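Local structure of alpha-amylase (Eisenia fetida, 6M4K) at residues P14-I19 with W36-N41; C43-S48 with L94-Y99; Y392-F397 with D451-D456. The protein probably catalyses the endohydrolysis of internal alpha-1,4-glucosidic linkages in starch-like polysaccharides, as a calcium- and chloride-dependent member of glycoside hydrolase family 13. One frame throughout, in Å; residues are numbered along the deposited sequence.

Interaction 1: residues P14-I19 with W36-N41; sequences PGRDVI and WLADHN
A Schellman motif ends helix 27-39, and its positive-phi residue N41 meets R16 of the loop that leads into strand 19-22. The motif rests on the bond from N41 N back to A38 O and on that from Y42 N to L37 O. N41 (phi 60°) offers the loop two acceptors, OD1 of its side chain and its backbone O. R16 NE donates to N41 OD1 at 3.1 Å, with an angle of 158° at the hydrogen. The acceptor lies close to the guanidinium plane, at its edge, whereas the guanidinium and amide planes are turned 46° against each other. The R16 chain is extended from CG to NE and crosses the N41 side chain at about a right angle, and R16 CG lies 3.6 Å from N41 OD1. Farther out, the guanidinium passes A38: A38 O is over one face, and A38 CB is 3.8 Å from R16 NH2. NH2 and A38 O do not bond directly; water 1 joins them, donating to A38 O (2.7 Å) and accepting from NH2. The other terminal nitrogen, NH1, binds L94 O, so one arginine connects the C-terminal ends of helices 27-39 and 81-93. A second water links the backbones, accepting from V18 N at 2.8 Å and donating to N41 O, which also accepts from N399 ND2. G15 adds a smaller contact, its O 3.6 Å from N41 CB. Helix 27-39 and the loop before strand 19-22 are thereby joined where helix 27-39 gives way to strand 44-47, within the first beta-alpha-beta unit of a TIM barrel.

Interaction 2: residues C43-S48 with L94-Y99; sequences CGVQVS and LGVYIY
Y99 lies alongside the neighbouring strand, its side chain on the same face of the sheet as that of Q46, and can be traced outward atom by atom. CB is 3.9 Å from V45 O. CG sits anti to the carbonyl carbon (chi1 -48°), which lays the ring back along residues 43-45. CD2 accordingly approaches V45 O at 3.6 Å, and CE2 reaches G44 CA at 4.0 Å. At the tip, OH is 3.8 Å from C43 SG, the sulfur that is disulfide-bonded to C12. The absence of a side chain at G44 fits this path, because a CB there would collide with both Y99 CE2 and Y97 O. The backbones beneath are adjacent parallel strands, 44-47 and 97-99, inclined at 28°, the second and third of the eight in the closed barrel of the family 13 catalytic domain. Four hydrogen bonds alternate between them: Y97 N to C43 O, V45 N to Y97 O, Y99 N to V45 O (2.8 Å, 174° at the hydrogen) and V47 N to Y99 O. The first of these meets C43 O in the carbonyl plane, on a lone pair, and water 3 also donates to that oxygen while donating to G95 O. V45 and I98 point to the other face of the sheet; I98 CG2 packs 3.9 Å from V47 CG1, and the side chains of V47 and I98 cross at about a right angle. V45 CG2 meets V96 CG1 at 4.1 Å, and L37 of helix 27-39 lies against V45. Back on the face of Y99, Q46 OE1 accepts from R341 NH1 and is hydrogen-bonded to Y234 OH.

Interaction 3: residues Y392-F397 with D451-D456; sequences YNMVRF and DVISCD
N393 and R396, about one turn apart on helix 389-401, both start their side chains toward the loop 451-456 and take different backbone oxygens of it. The N393 amide meets the loop in its own plane: ND2 donates to V452 O at 2.9 Å, with 163° at the hydrogen. On its own side, V452 O is used in the carbonyl plane, on a lone pair. C455 O comes similarly close to ND2, but at an angle too poor for a bond. The amide's other end, OD1, accepts from water 5, which also donates to D456 O. R396 reaches that same D456 O from NH2 at 2.9 Å, a less straight bond (144°), with the oxygen tilted out of the guanidinium plane. Its chain leaves with CG anti to the backbone N (chi1 -177°) and then bends at chi3, which brings NH2 round to the carbonyl and to 4.2 Å from V452 CG1. V452 CB in turn sits beside the N393 amide. Were N393 replaced by an alanine, V452 O would probably lose its amide donor and water 5 its amide acceptor, so that the loop is held less firmly. Beside these polar groups, the bent M394 chain and I453 run obliquely to each other, with M394 CG 3.6 Å from I453 CD1, while M394 CE lies over one face of the F397 ring, offset toward its rim. Y392 OH reaches D456 OD1 through water 4, and S465 OG also bonds that carboxylate oxygen. Within the loop, D451 OD1 accepts from I453 N in an Asx turn. Together these contacts form part of an interface characteristic of alpha-amylases, between the last helix of the catalytic barrel and the C-terminal all-beta domain.

How the interactions relate
From the N terminus, interaction 1 closes a short loop running through strand 19-22 and helix 27-39. Interaction 2 follows almost at once, spanning helix 81-93 to set the second barrel strand beside the third. Interaction 3 closes last, across the stretch from helix 389-401 into the C-terminal beta domain. All three are in series, neither nested nor crossed. Interactions 1 and 2 touch: V18 O and C43 N, 2.8 Å apart and probably hydrogen-bonded, lie near the starts of the first two barrel strands. Interaction 1 also touches interaction 3, where H40 and W36 pack on Y392, whereas interactions 2 and 3 stay about 7 Å apart at their nearest atoms. Interaction 1 thus lies between barrel wall and domain interface.

Interaction 1: residues P14-I19 with W36-N41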
loop_
_atom_site.group_PDB
_atom_site.type_symbol
_atom_site.label_atom_id
_atom_site.label_comp_id
_atom_site.label_asym_id
_atom_site.label_seq_id
_atom_site.Cartn_x
_atom_site.Cartn_y
_atom_site.Cartn_z
ATOM N N PRO A 14 -6.609 17.454 -8.988
ATOM C CA PRO A 14 -7.740 17.812 -8.128
ATOM C C PRO A 14 -8.740 16.667 -8.041
ATOM O O PRO A 14 -9.034 15.998 -9.030
ATOM C CB PRO A 14 -8.348 19.028 -8.838
ATOM C CG PRO A 14 -7.196 19.642 -9.572
ATOM C CD PRO A 14 -6.345 18.480 -10.018
ATOM N N GLY A 15 -9.242 16.433 -6.837
ATOM C CA GLY A 15 -10.254 15.417 -6.621
ATOM C C GLY A 15 -9.736 14.000 -6.538
ATOM O O GLY A 15 -10.547 13.066 -6.508
ATOM N N ARG A 16 -8.417 13.805 -6.502
ATOM C CA ARG A 16 -7.822 12.478 -6.411
ATOM C C ARG A 16 -6.832 12.443 -5.257
ATOM O O ARG A 16 -6.156 13.435 -4.966
ATOM C CB ARG A 16 -7.099 12.113 -7.710
ATOM C CG ARG A 16 -7.992 12.261 -8.909
ATOM C CD ARG A 16 -7.323 11.848 -10.191
ATOM N NE ARG A 16 -8.215 12.078 -11.325
ATOM C CZ ARG A 16 -7.857 12.015 -12.603
ATOM N NH1 ARG A 16 -6.605 11.715 -12.938
ATOM N NH2 ARG A 16 -8.758 12.243 -13.552
ATOM N N ASP A 17 -6.725 11.280 -4.608
ATOM C CA ASP A 17 -5.889 11.173 -3.418
ATOM C C ASP A 17 -5.388 9.750 -3.151
ATOM O O ASP A 17 -4.227 9.554 -2.785
ATOM C CB ASP A 17 -6.690 11.706 -2.216
ATOM C CG ASP A 17 -5.850 11.890 -0.976
ATOM O OD1 ASP A 17 -4.763 12.510 -1.061
ATOM O OD2 ASP A 17 -6.279 11.433 0.104
ATOM N N VAL A 18 -6.255 8.751 -3.294
ATOM C CA VAL A 18 -5.952 7.384 -2.866
ATOM C C VAL A 18 -5.069 6.712 -3.906
ATOM O O VAL A 18 -5.246 6.908 -5.108
ATOM C CB VAL A 18 -7.277 6.624 -2.660
ATOM C CG1 VAL A 18 -7.024 5.152 -2.355
ATOM C CG2 VAL A 18 -8.086 7.261 -1.550
ATOM N N ILE A 19 -4.115 5.910 -3.452
ATOM C CA ILE A 19 -3.262 5.171 -4.377
ATOM C C ILE A 19 -3.518 3.666 -4.245
ATOM O O ILE A 19 -4.131 3.193 -3.283
ATOM C CB ILE A 19 -1.779 5.536 -4.211
ATOM C CG1 ILE A 19 -1.288 5.121 -2.834
ATOM C CG2 ILE A 19 -1.593 7.058 -4.421
ATOM C CD1 ILE A 19 0.223 5.225 -2.678
ATOM N N TRP A 36 -9.180 3.556 -16.244
ATOM C CA TRP A 36 -10.171 3.201 -15.234
ATOM C C TRP A 36 -9.899 3.934 -13.925
ATOM O O TRP A 36 -10.819 4.475 -13.295
ATOM C CB TRP A 36 -10.171 1.675 -15.024
ATOM C CG TRP A 36 -11.337 1.206 -14.196
ATOM C CD1 TRP A 36 -12.527 0.700 -14.659
ATOM C CD2 TRP A 36 -11.446 1.236 -12.765
ATOM N NE1 TRP A 36 -13.355 0.407 -13.602
ATOM C CE2 TRP A 36 -12.721 0.729 -12.428
ATOM C CE3 TRP A 36 -10.584 1.631 -11.735
ATOM C CZ2 TRP A 36 -13.164 0.624 -11.102
ATOM C CZ3 TRP A 36 -11.018 1.529 -10.421
ATOM C CH2 TRP A 36 -12.302 1.031 -10.115
ATOM N N LEU A 37 -8.634 3.963 -13.510
ATOM C CA LEU A 37 -8.264 4.641 -12.276
ATOM C C LEU A 37 -8.575 6.129 -12.336
ATOM O O LEU A 37 -9.089 6.693 -11.367
ATOM C CB LEU A 37 -6.786 4.418 -11.988
ATOM C CG LEU A 37 -6.446 2.979 -11.610
ATOM C CD1 LEU A 37 -4.949 2.736 -11.754
ATOM C CD2 LEU A 37 -6.891 2.677 -10.189
ATOM N N ALA A 38 -8.261 6.780 -13.460
ATOM C CA ALA A 38 -8.592 8.196 -13.608
ATOM C C ALA A 38 -10.098 8.420 -13.536
ATOM O O ALA A 38 -10.564 9.339 -12.855
ATOM C CB ALA A 38 -8.021 8.730 -14.926
ATOM N N ASP A 39 -10.874 7.576 -14.222
ATOM C CA ASP A 39 -12.329 7.718 -14.217
ATOM C C ASP A 39 -12.910 7.567 -12.819
ATOM O O ASP A 39 -13.987 8.107 -12.535
ATOM C CB ASP A 39 -12.973 6.687 -15.150
ATOM C CG ASP A 39 -12.683 6.949 -16.618
ATOM O OD1 ASP A 39 -12.222 8.057 -16.959
ATOM O OD2 ASP A 39 -12.936 6.036 -17.429
ATOM N N HIS A 40 -12.228 6.829 -11.942
ATOM C CA HIS A 40 -12.669 6.616 -10.575
ATOM C C HIS A 40 -11.901 7.467 -9.581
ATOM O O HIS A 40 -12.046 7.289 -8.365
ATOM C CB HIS A 40 -12.620 5.128 -10.230
ATOM C CG HIS A 40 -13.624 4.333 -10.997
ATOM N ND1 HIS A 40 -13.423 3.956 -12.306
ATOM C CD2 HIS A 40 -14.868 3.912 -10.668
ATOM C CE1 HIS A 40 -14.489 3.306 -12.743
ATOM N NE2 HIS A 40 -15.379 3.265 -11.767
ATOM N N ASN A 41 -11.103 8.403 -10.080
ATOM C CA ASN A 41 -10.477 9.427 -9.249
ATOM C C ASN A 41 -9.561 8.849 -8.173
ATOM O O ASN A 41 -9.510 9.331 -7.040
ATOM C CB ASN A 41 -11.495 10.435 -8.730
ATOM C CG ASN A 41 -11.988 11.320 -9.840
ATOM O OD1 ASN A 41 -11.194 12.002 -10.479
ATOM N ND2 ASN A 41 -13.271 11.254 -10.139
HETATM O O HOH W 1 -11.864 11.579 -13.775
HETATM O O HOH W 2 -8.802 9.365 -4.398
#

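Interaction 2: residues C43-S48 with L94-Y99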
loop_
_atom_site.group_PDB
_atom_site.type_symbol
_atom_site.label_atom_id
_atom_site.label_comp_id
_atom_site.label_asym_id
_atom_site.label_seq_id
_atom_site.Cartn_x
_atom_site.Cartn_y
_atom_site.Cartn_z
ATOM N N CYS A 43 -5.489 8.529 -7.376
ATOM C CA CYS A 43 -4.377 9.427 -7.693
ATOM C C CYS A 43 -3.174 8.748 -8.330
ATOM O O CYS A 43 -2.433 9.411 -9.073
ATOM C CB CYS A 43 -3.891 10.123 -6.423
ATOM S SG CYS A 43 -2.345 11.116 -6.612
ATOM N N GLY A 44 -2.919 7.479 -8.039
ATOM C CA GLY A 44 -1.669 6.900 -8.494
ATOM C C GLY A 44 -1.563 5.432 -8.144
ATOM O O GLY A 44 -2.426 4.860 -7.468
ATOM N N VAL A 45 -0.454 4.847 -8.587
ATOM C CA VAL A 45 -0.228 3.402 -8.570
ATOM C C VAL A 45 1.168 3.128 -8.049
ATOM O O VAL A 45 2.140 3.693 -8.560
ATOM C CB VAL A 45 -0.343 2.807 -9.986
ATOM C CG1 VAL A 45 0.057 1.326 -9.985
ATOM C CG2 VAL A 45 -1.739 2.982 -10.504
ATOM N N GLN A 46 1.278 2.245 -7.061
ATOM C CA GLN A 46 2.566 1.685 -6.685
ATOM C C GLN A 46 2.828 0.456 -7.545
ATOM O O GLN A 46 1.998 -0.460 -7.591
ATOM C CB GLN A 46 2.549 1.269 -5.220
ATOM C CG GLN A 46 3.867 0.753 -4.708
ATOM C CD GLN A 46 3.758 0.273 -3.295
ATOM O OE1 GLN A 46 3.331 1.024 -2.413
ATOM N NE2 GLN A 46 4.117 -0.986 -3.052
ATOM N N VAL A 47 3.968 0.433 -8.226
ATOM C CA VAL A 47 4.319 -0.647 -9.145
ATOM C C VAL A 47 5.397 -1.521 -8.516
ATOM O O VAL A 47 6.250 -1.051 -7.755
ATOM C CB VAL A 47 4.768 -0.101 -10.518
ATOM C CG1 VAL A 47 3.682 0.756 -11.134
ATOM C CG2 VAL A 47 6.100 0.659 -10.420
ATOM N N SER A 48 5.370 -2.814 -8.867
ATOM C CA SER A 48 6.346 -3.769 -8.361
ATOM C C SER A 48 7.754 -3.389 -8.830
ATOM O O SER A 48 7.910 -2.668 -9.823
ATOM C CB SER A 48 5.989 -5.174 -8.861
ATOM O OG SER A 48 4.879 -5.705 -8.149
ATOM N N LEU A 94 -2.838 10.930 -18.140
ATOM C CA LEU A 94 -4.172 10.792 -17.565
ATOM C C LEU A 94 -4.275 11.323 -16.145
ATOM O O LEU A 94 -5.361 11.269 -15.559
ATOM C CB LEU A 94 -4.599 9.323 -17.573
ATOM C CG LEU A 94 -4.967 8.787 -18.950
ATOM C CD1 LEU A 94 -4.966 7.270 -18.932
ATOM C CD2 LEU A 94 -6.335 9.309 -19.341
ATOM N N GLY A 95 -3.181 11.814 -15.571
ATOM C CA GLY A 95 -3.214 12.302 -14.212
ATOM C C GLY A 95 -3.247 11.217 -13.157
ATOM O O GLY A 95 -3.806 11.433 -12.071
ATOM N N VAL A 96 -2.674 10.052 -13.453
ATOM C CA VAL A 96 -2.551 8.945 -12.506
ATOM C C VAL A 96 -1.063 8.627 -12.436
ATOM O O VAL A 96 -0.466 8.212 -13.436
ATOM C CB VAL A 96 -3.365 7.723 -12.949
ATOM C CG1 VAL A 96 -3.165 6.579 -11.968
ATOM C CG2 VAL A 96 -4.844 8.083 -13.045
ATOM N N TYR A 97 -0.454 8.854 -11.280
ATOM C CA TYR A 97 1.001 8.859 -11.186
ATOM C C TYR A 97 1.561 7.510 -10.736
ATOM O O TYR A 97 0.831 6.617 -10.299
ATOM C CB TYR A 97 1.460 10.033 -10.318
ATOM C CG TYR A 97 0.932 11.328 -10.902
ATOM C CD1 TYR A 97 1.178 11.657 -12.233
ATOM C CD2 TYR A 97 0.120 12.171 -10.163
ATOM C CE1 TYR A 97 0.670 12.810 -12.800
ATOM C CE2 TYR A 97 -0.390 13.347 -10.725
ATOM C CZ TYR A 97 -0.102 13.644 -12.039
ATOM O OH TYR A 97 -0.621 14.800 -12.588
ATOM N N ILE A 98 2.881 7.367 -10.861
ATOM C CA ILE A 98 3.573 6.090 -10.696
ATOM C C ILE A 98 4.581 6.212 -9.562
ATOM O O ILE A 98 5.473 7.074 -9.602
ATOM C CB ILE A 98 4.276 5.661 -11.995
ATOM C CG1 ILE A 98 3.270 5.508 -13.136
ATOM C CG2 ILE A 98 5.067 4.362 -11.784
ATOM C CD1 ILE A 98 2.227 4.404 -12.931
ATOM N N TYR A 99 4.472 5.321 -8.578
ATOM C CA TYR A 99 5.435 5.211 -7.490
ATOM C C TYR A 99 6.146 3.873 -7.616
ATOM O O TYR A 99 5.496 2.819 -7.645
ATOM C CB TYR A 99 4.737 5.334 -6.135
ATOM C CG TYR A 99 3.812 6.521 -6.118
ATOM C CD1 TYR A 99 4.311 7.816 -6.134
ATOM C CD2 TYR A 99 2.437 6.352 -6.195
ATOM C CE1 TYR A 99 3.459 8.912 -6.163
ATOM C CE2 TYR A 99 1.577 7.441 -6.230
ATOM C CZ TYR A 99 2.099 8.715 -6.215
ATOM O OH TYR A 99 1.242 9.795 -6.251
HETATM O O HOH W 3 -3.670 12.344 -9.492
#

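Interaction 3: residues Y392-F397 with D451-D456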
loop_
_atom_site.group_PDB
_atom_site.type_symbol
_atom_site.label_atom_id
_atom_site.label_comp_id
_atom_site.label_asym_id
_atom_site.label_seq_id
_atom_site.Cartn_x
_atom_site.Cartn_y
_atom_site.Cartn_z
ATOM N N TYR A 392 -14.352 1.382 -4.539
ATOM C CA TYR A 392 -14.289 2.594 -5.351
ATOM C C TYR A 392 -15.363 3.602 -4.974
ATOM O O TYR A 392 -15.127 4.809 -5.080
ATOM C CB TYR A 392 -14.201 2.313 -6.854
ATOM C CG TYR A 392 -15.417 1.710 -7.534
ATOM C CD1 TYR A 392 -16.582 2.440 -7.719
ATOM C CD2 TYR A 392 -15.365 0.422 -8.046
ATOM C CE1 TYR A 392 -17.680 1.887 -8.366
ATOM C CE2 TYR A 392 -16.445 -0.132 -8.713
ATOM C CZ TYR A 392 -17.598 0.595 -8.854
ATOM O OH TYR A 392 -18.683 0.026 -9.508
ATOM N N ASN A 393 -16.526 3.151 -4.491
ATOM C CA ASN A 393 -17.515 4.121 -4.036
ATOM C C ASN A 393 -17.110 4.761 -2.716
ATOM O O ASN A 393 -17.489 5.905 -2.443
ATOM C CB ASN A 393 -18.905 3.491 -3.963
ATOM C CG ASN A 393 -19.652 3.606 -5.275
ATOM O OD1 ASN A 393 -19.120 4.132 -6.255
ATOM N ND2 ASN A 393 -20.894 3.129 -5.301
ATOM N N MET A 394 -16.331 4.056 -1.891
ATOM C CA MET A 394 -15.779 4.690 -0.705
ATOM C C MET A 394 -14.584 5.578 -1.030
ATOM O O MET A 394 -14.309 6.513 -0.271
ATOM C CB MET A 394 -15.440 3.665 0.380
ATOM C CG MET A 394 -16.674 3.112 1.101
ATOM S SD MET A 394 -17.752 4.380 1.797
ATOM C CE MET A 394 -16.615 5.250 2.883
ATOM N N VAL A 395 -13.888 5.327 -2.140
ATOM C CA VAL A 395 -12.911 6.302 -2.619
ATOM C C VAL A 395 -13.611 7.581 -3.048
ATOM O O VAL A 395 -13.166 8.687 -2.715
ATOM C CB VAL A 395 -12.057 5.687 -3.737
ATOM C CG1 VAL A 395 -11.241 6.752 -4.490
ATOM C CG2 VAL A 395 -11.156 4.592 -3.160
ATOM N N ARG A 396 -14.734 7.457 -3.759
ATOM C CA ARG A 396 -15.529 8.635 -4.087
ATOM C C ARG A 396 -16.011 9.349 -2.827
ATOM O O ARG A 396 -15.926 10.578 -2.744
ATOM C CB ARG A 396 -16.686 8.263 -5.024
ATOM C CG ARG A 396 -17.519 9.469 -5.459
ATOM C CD ARG A 396 -18.452 9.125 -6.603
ATOM N NE ARG A 396 -19.429 8.127 -6.178
ATOM C CZ ARG A 396 -20.415 7.665 -6.937
ATOM N NH1 ARG A 396 -20.563 8.105 -8.180
ATOM N NH2 ARG A 396 -21.257 6.763 -6.441
ATOM N N PHE A 397 -16.498 8.598 -1.828
ATOM C CA PHE A 397 -16.876 9.192 -0.546
ATOM C C PHE A 397 -15.707 9.970 0.040
ATOM O O PHE A 397 -15.848 11.128 0.438
ATOM C CB PHE A 397 -17.309 8.070 0.412
ATOM C CG PHE A 397 -17.768 8.534 1.786
ATOM C CD1 PHE A 397 -16.856 8.958 2.743
ATOM C CD2 PHE A 397 -19.114 8.454 2.145
ATOM C CE1 PHE A 397 -17.274 9.343 3.998
ATOM C CE2 PHE A 397 -19.546 8.832 3.404
ATOM C CZ PHE A 397 -18.633 9.286 4.334
ATOM N N ASP A 451 -27.447 4.553 -0.602
ATOM C CA ASP A 451 -26.324 3.891 0.045
ATOM C C ASP A 451 -25.297 3.508 -1.014
ATOM O O ASP A 451 -25.529 2.603 -1.822
ATOM C CB ASP A 451 -26.816 2.650 0.776
ATOM C CG ASP A 451 -25.684 1.745 1.184
ATOM O OD1 ASP A 451 -24.621 2.278 1.575
ATOM O OD2 ASP A 451 -25.829 0.512 1.102
ATOM N N VAL A 452 -24.140 4.177 -1.000
ATOM C CA VAL A 452 -23.132 3.925 -2.027
ATOM C C VAL A 452 -22.372 2.632 -1.802
ATOM O O VAL A 452 -21.615 2.210 -2.681
ATOM C CB VAL A 452 -22.186 5.122 -2.253
ATOM C CG1 VAL A 452 -22.978 6.339 -2.661
ATOM C CG2 VAL A 452 -21.347 5.395 -1.003
ATOM N N ILE A 453 -22.571 1.979 -0.654
ATOM C CA ILE A 453 -21.995 0.650 -0.476
ATOM C C ILE A 453 -22.702 -0.358 -1.376
ATOM O O ILE A 453 -22.058 -1.205 -1.998
ATOM C CB ILE A 453 -22.047 0.227 1.004
ATOM C CG1 ILE A 453 -21.271 1.216 1.883
ATOM C CG2 ILE A 453 -21.512 -1.198 1.184
ATOM C CD1 ILE A 453 -19.795 1.290 1.570
ATOM N N SER A 454 -24.036 -0.279 -1.449
ATOM C CA SER A 454 -24.840 -1.238 -2.203
ATOM C C SER A 454 -25.318 -0.719 -3.553
ATOM O O SER A 454 -25.655 -1.534 -4.423
ATOM C CB SER A 454 -26.059 -1.676 -1.375
ATOM O OG SER A 454 -26.934 -0.599 -1.102
ATOM N N CYS A 455 -25.349 0.592 -3.757
ATOM C CA CYS A 455 -25.886 1.197 -4.967
ATOM C C CYS A 455 -24.768 1.842 -5.776
ATOM O O CYS A 455 -23.669 2.093 -5.273
ATOM C CB CYS A 455 -26.944 2.248 -4.623
ATOM S SG CYS A 455 -28.227 1.643 -3.493
ATOM N N ASP A 456 -25.068 2.119 -7.046
ATOM C CA ASP A 456 -24.060 2.671 -7.943
ATOM C C ASP A 456 -23.906 4.173 -7.762
ATOM O O ASP A 456 -22.793 4.703 -7.878
ATOM C CB ASP A 456 -24.435 2.368 -9.392
ATOM C CG ASP A 456 -24.501 0.889 -9.672
ATOM O OD1 ASP A 456 -23.613 0.144 -9.201
ATOM O OD2 ASP A 456 -25.453 0.468 -10.362
HETATM O O HOH W 4 -21.029 1.260 -9.228
HETATM O O HOH W 5 -20.738 3.727 -8.870
#